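Local coordinates for protein probable 2-oxoacid ferredoxin oxidoreductase, alpha chain (Thermoplasma acidophilum, PDB 3JU3) that probably forms part of an enzyme that oxidatively decarboxylates 2-oxoacids such as 2-oxoglutarate to acyl-CoA, passing the electrons to ferredoxin, at residues I28-E33 with M103-I108; K36-S41 with S111-L116. All coordinates share one frame; numbering follows the deposited sequence. Where two conformers were deposited one is given.

Contact 1: I28-E33 with M103-I108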
ATOM      1  N   ILE A  28       4.031  10.793 -13.513  0.50 21.00           N
ATOM      2  CA  ILE A  28       4.985  10.765 -14.627  0.50 21.03           C
ATOM      3  C   ILE A  28       4.588  11.743 -15.750  0.50 21.10           C
ATOM      4  O   ILE A  28       5.432  12.481 -16.268  0.50 21.15           O
ATOM      5  CB  ILE A  28       5.118   9.360 -15.214  0.50 20.76           C
ATOM      6  CG1 ILE A  28       5.761   8.428 -14.191  0.50 21.64           C
ATOM      7  CG2 ILE A  28       5.963   9.408 -16.511  0.50 20.80           C
ATOM      8  CD1 ILE A  28       6.172   7.130 -14.775  0.50 21.69           C
ATOM      9  N   LEU A  29       3.307  11.755 -16.101  1.00 20.39           N
ATOM     10  CA  LEU A  29       2.831  12.585 -17.191  1.00 21.17           C
ATOM     11  C   LEU A  29       3.077  14.076 -16.937  1.00 21.81           C
ATOM     12  O   LEU A  29       3.435  14.822 -17.869  1.00 22.17           O
ATOM     13  CB  LEU A  29       1.372  12.284 -17.535  1.00 20.65           C
ATOM     14  CG  LEU A  29       1.063  10.979 -18.276  1.00 21.97           C
ATOM     15  CD1 LEU A  29      -0.446  10.830 -18.424  1.00 20.39           C
ATOM     16  CD2 LEU A  29       1.737  10.899 -19.682  1.00 21.95           C
ATOM     17  N   ASP A  30       2.911  14.501 -15.687  1.00 21.77           N
ATOM     18  CA  ASP A  30       3.331  15.840 -15.279  1.00 21.63           C
ATOM     19  C   ASP A  30       4.850  16.073 -15.334  1.00 20.63           C
ATOM     20  O   ASP A  30       5.274  17.183 -15.657  1.00 19.24           O
ATOM     21  CB  ASP A  30       2.861  16.150 -13.855  1.00 21.81           C
ATOM     22  CG  ASP A  30       1.355  16.197 -13.727  1.00 25.16           C
ATOM     23  OD1 ASP A  30       0.632  16.335 -14.748  1.00 28.28           O
ATOM     24  OD2 ASP A  30       0.893  16.080 -12.577  1.00 26.89           O
ATOM     25  N   VAL A  31       5.659  15.067 -14.979  1.00 19.69           N
ATOM     26  CA  VAL A  31       7.112  15.221 -15.045  1.00 20.63           C
ATOM     27  C   VAL A  31       7.542  15.405 -16.498  1.00 21.35           C
ATOM     28  O   VAL A  31       8.484  16.187 -16.792  1.00 21.56           O
ATOM     29  CB  VAL A  31       7.867  14.041 -14.405  1.00 20.56           C
ATOM     30  CG1 VAL A  31       9.399  14.199 -14.591  1.00 19.90           C
ATOM     31  CG2 VAL A  31       7.560  13.980 -12.945  1.00 20.16           C
ATOM     32  N   ILE A  32       6.871  14.681 -17.388  1.00 21.38           N
ATOM     33  CA  ILE A  32       7.014  14.871 -18.842  1.00 21.84           C
ATOM     34  C   ILE A  32       6.801  16.344 -19.245  1.00 22.42           C
ATOM     35  O   ILE A  32       7.615  16.910 -20.020  1.00 22.67           O
ATOM     36  CB  ILE A  32       6.152  13.863 -19.638  1.00 21.32           C
ATOM     37  CG1 ILE A  32       6.788  12.467 -19.481  1.00 19.90           C
ATOM     38  CG2 ILE A  32       6.015  14.261 -21.149  1.00 20.41           C
ATOM     39  CD1 ILE A  32       5.989  11.345 -19.962  1.00 22.05           C
ATOM     40  N   GLU A  33       5.742  16.974 -18.735  0.50 22.55           N
ATOM     41  CA  GLU A  33       5.453  18.361 -19.119  0.50 22.25           C
ATOM     42  C   GLU A  33       6.496  19.327 -18.570  0.50 22.67           C
ATOM     43  O   GLU A  33       6.946  20.211 -19.288  0.50 21.60           O
ATOM     44  CB  GLU A  33       4.032  18.800 -18.734  0.50 22.52           C
ATOM     45  CG  GLU A  33       2.906  18.074 -19.480  0.50 21.31           C
ATOM     46  CD  GLU A  33       3.104  18.014 -21.005  0.50 21.43           C
ATOM     47  OE1 GLU A  33       2.735  18.986 -21.707  0.50 23.15           O
ATOM     48  OE2 GLU A  33       3.608  16.984 -21.504  0.50 17.42           O
HETATM   49  N   MSE A 103       7.750   9.268  -4.484  1.00 32.20           N
HETATM   50  CA  MSE A 103       8.433  10.549  -4.579  1.00 29.94           C
HETATM   51  C   MSE A 103       7.466  11.624  -5.078  1.00 28.59           C
HETATM   52  O   MSE A 103       6.471  11.306  -5.739  1.00 28.03           O
HETATM   53  CB  MSE A 103       9.595  10.448  -5.549  1.00 30.34           C
HETATM   54  CG  MSE A 103      10.870   9.874  -4.990  1.00 29.75           C
HETATM   55 SE   MSE A 103      12.194   9.938  -6.446  0.75 31.64          SE
HETATM   56  CE  MSE A 103      13.512   8.738  -5.633  1.00 28.38           C
ATOM     57  N   THR A 104       7.762  12.886  -4.764  1.00 26.62           N
ATOM     58  CA  THR A 104       7.051  14.017  -5.368  1.00 24.99           C
ATOM     59  C   THR A 104       7.494  14.248  -6.843  1.00 24.11           C
ATOM     60  O   THR A 104       8.538  13.743  -7.272  1.00 23.65           O
ATOM     61  CB  THR A 104       7.238  15.308  -4.547  1.00 25.11           C
ATOM     62  OG1 THR A 104       8.615  15.696  -4.579  1.00 25.69           O
ATOM     63  CG2 THR A 104       6.798  15.097  -3.084  1.00 24.58           C
ATOM     64  N   GLU A 105       6.692  14.997  -7.606  1.00 22.29           N
ATOM     65  CA  GLU A 105       7.039  15.344  -8.987  1.00 21.38           C
ATOM     66  C   GLU A 105       8.395  16.016  -9.103  1.00 20.38           C
ATOM     67  O   GLU A 105       9.147  15.747 -10.038  1.00 20.14           O
ATOM     68  CB  GLU A 105       5.968  16.215  -9.638  1.00 21.02           C
ATOM     69  CG  GLU A 105       4.983  15.412 -10.470  1.00 21.45           C
ATOM     70  CD  GLU A 105       3.694  15.117  -9.727  1.00 23.29           C
ATOM     71  OE1 GLU A 105       2.611  15.394 -10.289  1.00 23.39           O
ATOM     72  OE2 GLU A 105       3.751  14.624  -8.570  1.00 23.52           O
ATOM     73  N   ASP A 106       8.689  16.898  -8.155  1.00 18.87           N
ATOM     74  CA  ASP A 106       9.986  17.551  -8.086  1.00 18.08           C
ATOM     75  C   ASP A 106      11.104  16.551  -7.795  1.00 17.12           C
ATOM     76  O   ASP A 106      12.191  16.668  -8.352  1.00 17.07           O
ATOM     77  CB  ASP A 106       9.972  18.676  -7.041  1.00 18.07           C
ATOM     78  CG  ASP A 106       8.919  19.746  -7.336  1.00 19.03           C
ATOM     79  OD1 ASP A 106       8.367  19.763  -8.464  1.00 19.81           O
ATOM     80  OD2 ASP A 106       8.650  20.577  -6.436  1.00 20.21           O
ATOM     81  N   GLU A 107      10.835  15.572  -6.928  1.00 16.16           N
ATOM     82  CA  GLU A 107      11.816  14.528  -6.627  1.00 14.77           C
ATOM     83  C   GLU A 107      12.020  13.597  -7.798  1.00 13.77           C
ATOM     84  O   GLU A 107      13.148  13.175  -8.073  1.00 12.97           O
ATOM     85  CB  GLU A 107      11.428  13.732  -5.383  1.00 15.42           C
ATOM     86  CG  GLU A 107      11.749  14.446  -4.078  1.00 15.15           C
ATOM     87  CD  GLU A 107      11.170  13.744  -2.864  1.00 16.83           C
ATOM     88  OE1 GLU A 107      10.481  12.711  -3.040  1.00 17.52           O
ATOM     89  OE2 GLU A 107      11.406  14.227  -1.735  1.00 16.17           O
ATOM     90  N   ILE A 108      10.929  13.280  -8.491  1.00 12.16           N
ATOM     91  CA  ILE A 108      10.993  12.425  -9.656  1.00 11.77           C
ATOM     92  C   ILE A 108      11.786  13.154 -10.752  1.00 11.67           C
ATOM     93  O   ILE A 108      12.686  12.575 -11.376  1.00 11.85           O
ATOM     94  CB  ILE A 108       9.565  12.026 -10.193  1.00 11.38           C
ATOM     95  CG1 ILE A 108       8.812  11.166  -9.171  1.00 12.12           C
ATOM     96  CG2 ILE A 108       9.674  11.279 -11.548  1.00 11.13           C
ATOM     97  CD1 ILE A 108       7.388  10.851  -9.590  1.00 14.65           C
TER
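Helix 25-37 packs beside the first turn of helix 105-117 in the piece of the alpha chain that belongs to core domain II of the pyruvate:ferredoxin oxidoreductase family, and Val-31 meets Glu-105 and Ile-108 where they touch. The CA atoms of Val-31 and Glu-105, the nearest such pair across the contact, are 6.1 Å apart, a separation that suits a short, beta-branched valine. One methyl of Val-31 does the work: CG2 lies 3.7 Å from CG2 of Ile-108 and 3.8 Å from CG of Glu-105. With CG1 anti to the backbone N (chi1 176°), CG2 of Val-31 is the branch turned to the other helix. Phe-18 of strand 16-21 lies against Val-31, and Ile-95 of strand 93-95 against Ile-108, so branched aliphatic side chains fit this buried seam.

The helix start is fixed by a capping box. Thr-104, the N-cap residue, accepts from Glu-107 N at OG1 (3.2 Å), while Glu-107 OE1 accepts from Thr-104 N, which approaches from above the carboxylate plane. Arg-101 forms a salt bridge with that same OE1, giving the glutamate a second role.

Nearer the solvent, Glu-105 bends at chi2 (99°), which folds its carboxylate back beside Asp-30. The two carboxylates are nearly coplanar, 17° apart, with Asp-30 OD2 only 2.9 Å from Glu-105 OE1. Two acceptors of like charge so close should repel; such an approach would probably raise the apparent pKa of one acid, and the two may share a proton.

Contact 2: K36-S41 with S111-L116; sequences KEEGIS and SAKEIL
Lys-113 of helix 105-117 and Glu-38, in the turn that closes helix 25-37, form a salt bridge on the surface, beside a Schellman motif that ends the earlier helix. The ammonium meets OE2 of Glu-38 on its syn side, 19° out of the carboxylate plane, with Lys-113 NZ to Glu-38 OE2 at 2.8 Å. A second, weak bond runs from Lys-113 NZ to Glu-38 OE1 at 3.2 Å, so both oxygens face one charge. The long lysine chain bends at chi3 (-86°), carrying CE and NZ over to the glutamate, which comes from the opposite direction. On the way, Lys-113 CD passes 4.3 Å from Ile-40 CD1. Were this lysine an alanine, the Glu-38 carboxylate would probably lose its cationic mate and part of the Ile-40 side chain its cover.

Beside this pair, Ile-40 and Leu-116 reach toward each other tip to tip, a fitting use of two branched aliphatic chains across a wide gap between backbones. Ile-40 also rests on Leu-35 and Ile-16, and Leu-116 packs on Leu-67 of the second subunit, so the apolar patch reaches the subunit interface.

Farther out, the Schellman motif sets where Glu-38 and Ile-40 stand. Gly-39 is its C-prime residue, and its positive phi (72°) suits glycine. Gly-39 N bonds to Lys-36 O at 2.8 Å, and Ile-40 N to Leu-35 O. Past that turn, the terminal methyl CD1 of Ile-40 stops 3.7 Å from Leu-116 CD2.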
ATOM      1  N   LYS A  36       9.798  19.278 -20.705  1.00 22.11           N
ATOM      2  CA  LYS A  36       9.698  20.059 -21.936  1.00 23.03           C
ATOM      3  C   LYS A  36      10.190  21.489 -21.704  1.00 23.47           C
ATOM      4  O   LYS A  36      10.835  22.087 -22.576  1.00 21.97           O
ATOM      5  CB  LYS A  36       8.233  20.089 -22.407  1.00 23.80           C
ATOM      6  CG  LYS A  36       7.827  18.899 -23.201  1.00 24.09           C
ATOM      7  CD  LYS A  36       6.336  18.887 -23.435  1.00 28.82           C
ATOM      8  CE  LYS A  36       5.870  17.478 -23.822  1.00 31.30           C
ATOM      9  NZ  LYS A  36       4.409  17.487 -24.155  1.00 34.55           N
ATOM     10  N   GLU A  37       9.896  22.013 -20.511  1.00 24.02           N
ATOM     11  CA  GLU A  37      10.250  23.385 -20.144  1.00 24.83           C
ATOM     12  C   GLU A  37      11.753  23.600 -20.157  1.00 24.39           C
ATOM     13  O   GLU A  37      12.199  24.705 -20.384  1.00 24.27           O
ATOM     14  CB  GLU A  37       9.655  23.771 -18.783  1.00 25.07           C
ATOM     15  CG  GLU A  37       8.152  23.989 -18.865  1.00 28.12           C
ATOM     16  CD  GLU A  37       7.486  24.406 -17.549  1.00 33.00           C
ATOM     17  OE1 GLU A  37       8.154  24.940 -16.625  1.00 34.90           O
ATOM     18  OE2 GLU A  37       6.256  24.237 -17.467  1.00 33.48           O
ATOM     19  N   GLU A  38      12.505  22.536 -19.898  1.00 23.61           N
ATOM     20  CA  GLU A  38      13.954  22.571 -19.908  1.00 23.68           C
ATOM     21  C   GLU A  38      14.514  22.014 -21.201  1.00 22.08           C
ATOM     22  O   GLU A  38      15.731  21.773 -21.293  1.00 21.55           O
ATOM     23  CB  GLU A  38      14.520  21.717 -18.770  1.00 24.81           C
ATOM     24  CG  GLU A  38      14.468  22.343 -17.448  1.00 27.93           C
ATOM     25  CD  GLU A  38      15.031  21.426 -16.414  1.00 31.36           C
ATOM     26  OE1 GLU A  38      16.274  21.427 -16.229  1.00 34.09           O
ATOM     27  OE2 GLU A  38      14.233  20.698 -15.798  1.00 31.51           O
ATOM     28  N   GLY A  39      13.638  21.807 -22.186  1.00 20.12           N
ATOM     29  CA  GLY A  39      14.060  21.248 -23.482  1.00 18.50           C
ATOM     30  C   GLY A  39      14.430  19.779 -23.466  1.00 17.24           C
ATOM     31  O   GLY A  39      15.147  19.298 -24.381  1.00 15.84           O
ATOM     32  N   ILE A  40      13.887  19.043 -22.486  1.00 15.60           N
ATOM     33  CA  ILE A  40      14.119  17.599 -22.423  1.00 15.92           C
ATOM     34  C   ILE A  40      12.865  16.842 -22.827  1.00 16.16           C
ATOM     35  O   ILE A  40      11.801  17.099 -22.288  1.00 15.85           O
ATOM     36  CB  ILE A  40      14.536  17.161 -21.039  1.00 16.24           C
ATOM     37  CG1 ILE A  40      15.894  17.770 -20.702  1.00 16.42           C
ATOM     38  CG2 ILE A  40      14.593  15.643 -20.960  1.00 14.17           C
ATOM     39  CD1 ILE A  40      16.245  17.663 -19.228  1.00 17.24           C
ATOM     40  N   SER A  41      12.996  15.915 -23.770  1.00 15.79           N
ATOM     41  CA  SER A  41      11.825  15.145 -24.210  1.00 16.69           C
ATOM     42  C   SER A  41      11.714  13.813 -23.468  1.00 16.77           C
ATOM     43  O   SER A  41      12.703  13.189 -23.118  1.00 17.33           O
ATOM     44  CB  SER A  41      11.850  14.912 -25.726  1.00 16.90           C
ATOM     45  OG  SER A  41      13.020  14.188 -26.058  1.00 18.99           O
ATOM     46  N   SER A 111      15.505  13.044  -9.909  1.00 13.00           N
ATOM     47  CA  SER A 111      16.142  11.743 -10.153  1.00 13.37           C
ATOM     48  C   SER A 111      16.309  11.479 -11.621  1.00 12.24           C
ATOM     49  O   SER A 111      17.315  10.887 -12.048  1.00 11.94           O
ATOM     50  CB  SER A 111      15.309  10.586  -9.607  1.00 13.20           C
ATOM     51  OG  SER A 111      14.908  10.817  -8.286  1.00 15.00           O
ATOM     52  N   ALA A 112      15.270  11.838 -12.367  1.00 12.05           N
ATOM     53  CA  ALA A 112      15.220  11.682 -13.814  1.00 12.23           C
ATOM     54  C   ALA A 112      16.389  12.408 -14.529  1.00 13.04           C
ATOM     55  O   ALA A 112      17.069  11.843 -15.404  1.00 12.66           O
ATOM     56  CB  ALA A 112      13.856  12.164 -14.359  1.00 11.84           C
ATOM     57  N   LYS A 113      16.623  13.652 -14.130  1.00 14.23           N
ATOM     58  CA  LYS A 113      17.744  14.439 -14.670  1.00 14.80           C
ATOM     59  C   LYS A 113      19.098  13.850 -14.256  1.00 15.24           C
ATOM     60  O   LYS A 113      19.999  13.724 -15.100  1.00 15.32           O
ATOM     61  CB  LYS A 113      17.593  15.910 -14.303  1.00 13.98           C
ATOM     62  CG  LYS A 113      16.460  16.549 -15.064  1.00 14.53           C
ATOM     63  CD  LYS A 113      16.450  18.059 -14.939  1.00 16.62           C
ATOM     64  CE  LYS A 113      15.714  18.483 -13.694  1.00 17.95           C
ATOM     65  NZ  LYS A 113      15.713  19.964 -13.485  1.00 19.06           N
ATOM     66  N   GLU A 114      19.224  13.477 -12.982  0.50 15.02           N
ATOM     67  CA  GLU A 114      20.400  12.767 -12.500  0.50 15.47           C
ATOM     68  C   GLU A 114      20.711  11.552 -13.371  0.50 16.11           C
ATOM     69  O   GLU A 114      21.868  11.317 -13.709  0.50 15.40           O
ATOM     70  CB  GLU A 114      20.230  12.330 -11.043  0.50 15.50           C
ATOM     71  CG  GLU A 114      21.498  11.746 -10.425  0.50 14.78           C
ATOM     72  CD  GLU A 114      21.288  11.228  -9.009  0.50 14.22           C
ATOM     73  OE1 GLU A 114      20.291  10.507  -8.780  0.50 12.20           O
ATOM     74  OE2 GLU A 114      22.130  11.541  -8.126  0.50 13.46           O
ATOM     75  N   ILE A 115      19.674  10.800 -13.748  1.00 16.54           N
ATOM     76  CA  ILE A 115      19.856   9.569 -14.486  1.00 19.24           C
ATOM     77  C   ILE A 115      20.281   9.897 -15.929  1.00 22.20           C
ATOM     78  O   ILE A 115      21.156   9.240 -16.516  1.00 21.57           O
ATOM     79  CB  ILE A 115      18.523   8.693 -14.475  1.00 19.03           C
ATOM     80  CG1 ILE A 115      18.366   7.982 -13.109  1.00 20.28           C
ATOM     81  CG2 ILE A 115      18.520   7.694 -15.616  1.00 18.54           C
ATOM     82  CD1 ILE A 115      16.960   7.401 -12.809  1.00 15.73           C
ATOM     83  N   LEU A 116      19.633  10.916 -16.476  1.00 25.28           N
ATOM     84  CA  LEU A 116      19.959  11.488 -17.773  1.00 29.37           C
ATOM     85  C   LEU A 116      21.441  11.900 -17.862  1.00 32.79           C
ATOM     86  O   LEU A 116      22.132  11.576 -18.835  1.00 32.17           O
ATOM     87  CB  LEU A 116      19.044  12.688 -18.032  1.00 28.28           C
ATOM     88  CG  LEU A 116      19.165  13.418 -19.364  1.00 26.76           C
ATOM     89  CD1 LEU A 116      18.955  12.477 -20.550  1.00 25.17           C
ATOM     90  CD2 LEU A 116      18.164  14.540 -19.375  1.00 25.90           C
TER

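Overall arrangement
From the N terminus the chain enters helix 25-37, which with the turn that follows it supplies the first segments of both contacts, 28-33 and then 36-41. It runs on through strand 42-47, helices 55-62 and 79-87 and strands 68-77 and 93-95 before helix 105-117 and the residues leading into it supply the second segments in the same order. Each contact thus closes a loop of 69 residues, and the two loops cross: 36-41 falls between 28-33 and 103-108, while 111-116 lies beyond 103-108. Their centres lie 10 Å apart, on the same side of the chain's centre. Together, contact 1, partly buried, and contact 2, at the surface, tie the C-terminal helix to helix 25-37 at two successive levels.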